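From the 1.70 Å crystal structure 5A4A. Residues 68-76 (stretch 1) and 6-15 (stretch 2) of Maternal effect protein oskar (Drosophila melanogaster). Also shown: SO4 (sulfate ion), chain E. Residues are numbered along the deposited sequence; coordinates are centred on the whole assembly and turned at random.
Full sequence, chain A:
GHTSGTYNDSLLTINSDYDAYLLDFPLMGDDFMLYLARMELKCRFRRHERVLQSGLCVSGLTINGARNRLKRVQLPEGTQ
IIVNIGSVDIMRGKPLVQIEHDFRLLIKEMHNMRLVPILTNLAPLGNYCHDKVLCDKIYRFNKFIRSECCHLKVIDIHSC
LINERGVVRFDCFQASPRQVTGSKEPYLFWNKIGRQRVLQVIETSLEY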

# COMPACT_ATOMS: atom_id res chain seq x y z
N ASN A 68 10.10 -8.89 0.01
CA ASN A 68 10.16 -10.18 0.70
C ASN A 68 8.85 -10.95 0.63
O ASN A 68 8.85 -12.18 0.45
CB ASN A 68 10.57 -10.01 2.17
CG ASN A 68 12.02 -9.60 2.32
OD1 ASN A 68 12.85 -9.87 1.45
ND2 ASN A 68 12.33 -8.93 3.43
N ARG A 69 7.74 -10.24 0.78
CA ARG A 69 6.42 -10.87 0.80
C ARG A 69 6.14 -11.60 -0.52
O ARG A 69 5.60 -12.71 -0.52
CB ARG A 69 5.33 -9.84 1.08
CG ARG A 69 3.91 -10.40 1.18
CD ARG A 69 3.74 -11.26 2.42
NE ARG A 69 2.43 -11.92 2.45
CZ ARG A 69 2.17 -13.08 1.85
NH1 ARG A 69 3.11 -13.71 1.15
NH2 ARG A 69 0.96 -13.61 1.95
N LEU A 70 6.52 -10.99 -1.64
CA LEU A 70 6.31 -11.60 -2.95
C LEU A 70 7.12 -12.87 -3.18
O LEU A 70 6.72 -13.73 -3.96
CB LEU A 70 6.58 -10.60 -4.08
CG LEU A 70 5.58 -9.45 -4.15
CD1 LEU A 70 5.96 -8.51 -5.29
CD2 LEU A 70 4.18 -9.99 -4.34
N LYS A 71 8.25 -12.98 -2.49
CA LYS A 71 9.06 -14.20 -2.57
C LYS A 71 8.35 -15.31 -1.82
O LYS A 71 8.60 -16.49 -2.06
CB LYS A 71 10.44 -13.97 -1.96
CG LYS A 71 11.28 -12.94 -2.67
CD LYS A 71 12.63 -12.74 -1.97
CE LYS A 71 13.49 -11.74 -2.74
NZ LYS A 71 14.78 -11.42 -2.06
N ARG A 72 7.48 -14.92 -0.90
CA ARG A 72 6.71 -15.89 -0.13
C ARG A 72 5.28 -15.96 -0.63
O ARG A 72 4.36 -16.25 0.13
CB ARG A 72 6.78 -15.58 1.37
CG ARG A 72 8.19 -15.69 1.93
CD ARG A 72 8.24 -15.52 3.44
NE ARG A 72 9.57 -15.83 3.97
N VAL A 73 5.10 -15.71 -1.93
CA VAL A 73 3.81 -15.89 -2.57
C VAL A 73 4.02 -16.54 -3.93
O VAL A 73 5.10 -16.43 -4.51
CB VAL A 73 3.05 -14.55 -2.73
CG1 VAL A 73 3.46 -13.85 -4.01
CG2 VAL A 73 1.55 -14.78 -2.71
N GLN A 74 2.99 -17.23 -4.42
CA GLN A 74 3.03 -17.86 -5.73
C GLN A 74 1.74 -17.61 -6.50
O GLN A 74 0.66 -18.07 -6.11
CB GLN A 74 3.27 -19.36 -5.57
CG GLN A 74 3.58 -20.06 -6.86
CD GLN A 74 3.75 -21.56 -6.68
OE1 GLN A 74 3.30 -22.14 -5.69
NE2 GLN A 74 4.42 -22.18 -7.64
N LEU A 75 1.86 -16.90 -7.62
CA LEU A 75 0.73 -16.47 -8.42
C LEU A 75 1.06 -16.73 -9.90
O LEU A 75 2.23 -16.76 -10.26
CB LEU A 75 0.49 -14.98 -8.20
CG LEU A 75 -0.11 -14.61 -6.85
CD1 LEU A 75 0.11 -13.13 -6.54
CD2 LEU A 75 -1.59 -14.94 -6.88
N PRO A 76 0.03 -16.92 -10.74
CA PRO A 76 0.20 -17.18 -12.17
C PRO A 76 0.94 -16.05 -12.89
O PRO A 76 0.77 -14.89 -12.52
CB PRO A 76 -1.24 -17.26 -12.69
CG PRO A 76 -2.06 -17.59 -11.50
CD PRO A 76 -1.39 -16.94 -10.34
S SO4 E . -2.99 -18.13 7.96
O1 SO4 E . -3.38 -17.40 9.16
O2 SO4 E . -2.39 -19.41 8.34
O3 SO4 E . -4.17 -18.36 7.13
O4 SO4 E . -2.01 -17.37 7.21
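Stretch 2 6-15: TYNDSLLTIN

Two carbonyl oxygens crowd together in this contact: Leu-11 O and Arg-72 O lie 3.0 Å apart, two acceptors with no hydrogen bond between them. The Arg-69 guanidinium reconciles them. It reaches out of the helix with chi1 t and chi2 p, giving Leu-11 O two hydrogen bonds, from NH1 (3.1 Å) and NH2 (2.9 Å), while Arg-69 NH1 also makes a weak one to Arg-72 O at 3.0 Å. The Leu-12 CA-H points at the same oxygen, with Leu-12 CA 3.2 Å from Arg-72 O.

Stretch 2 passes through a 3-10 segment at 9-11, then extends from Thr-13 onward; stretch 1 leaves its helix and extends from Val-73. The nearest CA atoms are Val-73 CA and Leu-12 CA, 3.9 Å apart, and beside them Gln-74 N donates to Leu-12 O at 3.0 Å. Beyond this point the two chains diverge, though Leu-75 CD2 still packs on Ile-14 CG1 at 4.0 Å. Water carries the pairing further: one water donates to both Leu-12 O and Gln-74 O, and another accepts from Ile-14 N while donating to Gln-74 O.

At the other end, Arg-72 lays its CD over the Tyr-7 ring face, 4.1 Å from the centroid. The rule is a single direct backbone hydrogen bond, supported by a buried arginine and water.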

# COMPACT_ATOMS: atom_id res chain seq x y z
N THR A 6 11.59 -21.32 6.96
CA THR A 6 10.63 -21.70 7.98
C THR A 6 9.66 -20.55 8.22
O THR A 6 9.84 -19.73 9.11
CB THR A 6 11.31 -22.07 9.31
OG1 THR A 6 11.65 -20.87 10.01
CG2 THR A 6 12.56 -22.88 9.04
N TYR A 7 8.64 -20.50 7.38
CA TYR A 7 7.59 -19.51 7.50
C TYR A 7 6.29 -20.27 7.34
O TYR A 7 6.29 -21.45 6.99
CB TYR A 7 7.73 -18.44 6.40
CG TYR A 7 7.93 -19.02 5.02
CD1 TYR A 7 6.84 -19.32 4.20
CD2 TYR A 7 9.20 -19.28 4.52
CE1 TYR A 7 7.02 -19.86 2.94
CE2 TYR A 7 9.39 -19.81 3.26
CZ TYR A 7 8.29 -20.10 2.47
OH TYR A 7 8.47 -20.64 1.22
N ASN A 8 5.18 -19.60 7.62
CA ASN A 8 3.87 -20.22 7.45
C ASN A 8 3.59 -20.50 5.96
O ASN A 8 3.48 -19.59 5.18
CB ASN A 8 2.81 -19.29 8.06
CG ASN A 8 1.42 -19.86 7.99
OD1 ASN A 8 1.22 -21.01 7.60
ND2 ASN A 8 0.44 -19.06 8.36
N ASP A 9 3.47 -21.78 5.59
CA ASP A 9 3.20 -22.15 4.19
C ASP A 9 1.93 -21.50 3.63
O ASP A 9 1.81 -21.24 2.43
CB ASP A 9 3.10 -23.68 4.06
CG ASP A 9 2.89 -24.14 2.63
OD1 ASP A 9 3.83 -24.04 1.84
OD2 ASP A 9 1.77 -24.61 2.31
N SER A 10 0.97 -21.23 4.52
CA SER A 10 -0.29 -20.61 4.12
C SER A 10 -0.09 -19.23 3.50
O SER A 10 -0.97 -18.74 2.79
CB SER A 10 -1.23 -20.50 5.32
OG SER A 10 -1.55 -21.78 5.82
N LEU A 11 1.04 -18.59 3.78
CA LEU A 11 1.32 -17.27 3.23
C LEU A 11 1.57 -17.31 1.72
O LEU A 11 1.47 -16.29 1.04
CB LEU A 11 2.50 -16.62 3.96
CG LEU A 11 2.29 -16.23 5.43
CD1 LEU A 11 3.60 -15.81 6.07
CD2 LEU A 11 1.24 -15.12 5.56
N LEU A 12 1.89 -18.49 1.20
CA LEU A 12 2.25 -18.62 -0.21
C LEU A 12 1.04 -18.52 -1.12
O LEU A 12 1.17 -18.25 -2.32
CB LEU A 12 2.97 -19.95 -0.44
CG LEU A 12 4.42 -20.04 0.05
CD1 LEU A 12 4.84 -21.49 0.17
CD2 LEU A 12 5.35 -19.32 -0.89
N THR A 13 -0.13 -18.74 -0.56
CA THR A 13 -1.35 -18.79 -1.36
C THR A 13 -2.32 -17.72 -0.91
O THR A 13 -2.61 -17.58 0.27
CB THR A 13 -2.03 -20.16 -1.23
OG1 THR A 13 -1.15 -21.17 -1.71
CG2 THR A 13 -3.33 -20.19 -2.04
N ILE A 14 -2.82 -16.94 -1.87
CA ILE A 14 -3.87 -16.00 -1.54
C ILE A 14 -5.12 -16.38 -2.31
O ILE A 14 -5.06 -17.09 -3.32
CB ILE A 14 -3.44 -14.55 -1.78
CG1 ILE A 14 -3.09 -14.31 -3.26
CG2 ILE A 14 -2.25 -14.20 -0.89
CD1 ILE A 14 -2.75 -12.85 -3.54
N ASN A 15 -6.26 -15.94 -1.79
CA ASN A 15 -7.55 -16.33 -2.32
C ASN A 15 -8.53 -15.18 -2.14
O ASN A 15 -8.67 -14.66 -1.03
CB ASN A 15 -8.05 -17.58 -1.58
CG ASN A 15 -9.33 -18.15 -2.16
OD1 ASN A 15 -10.11 -17.46 -2.81
ND2 ASN A 15 -9.56 -19.43 -1.90
O HOH W 1 0.46 -20.40 -4.31
O HOH W 2 -2.07 -17.81 -4.56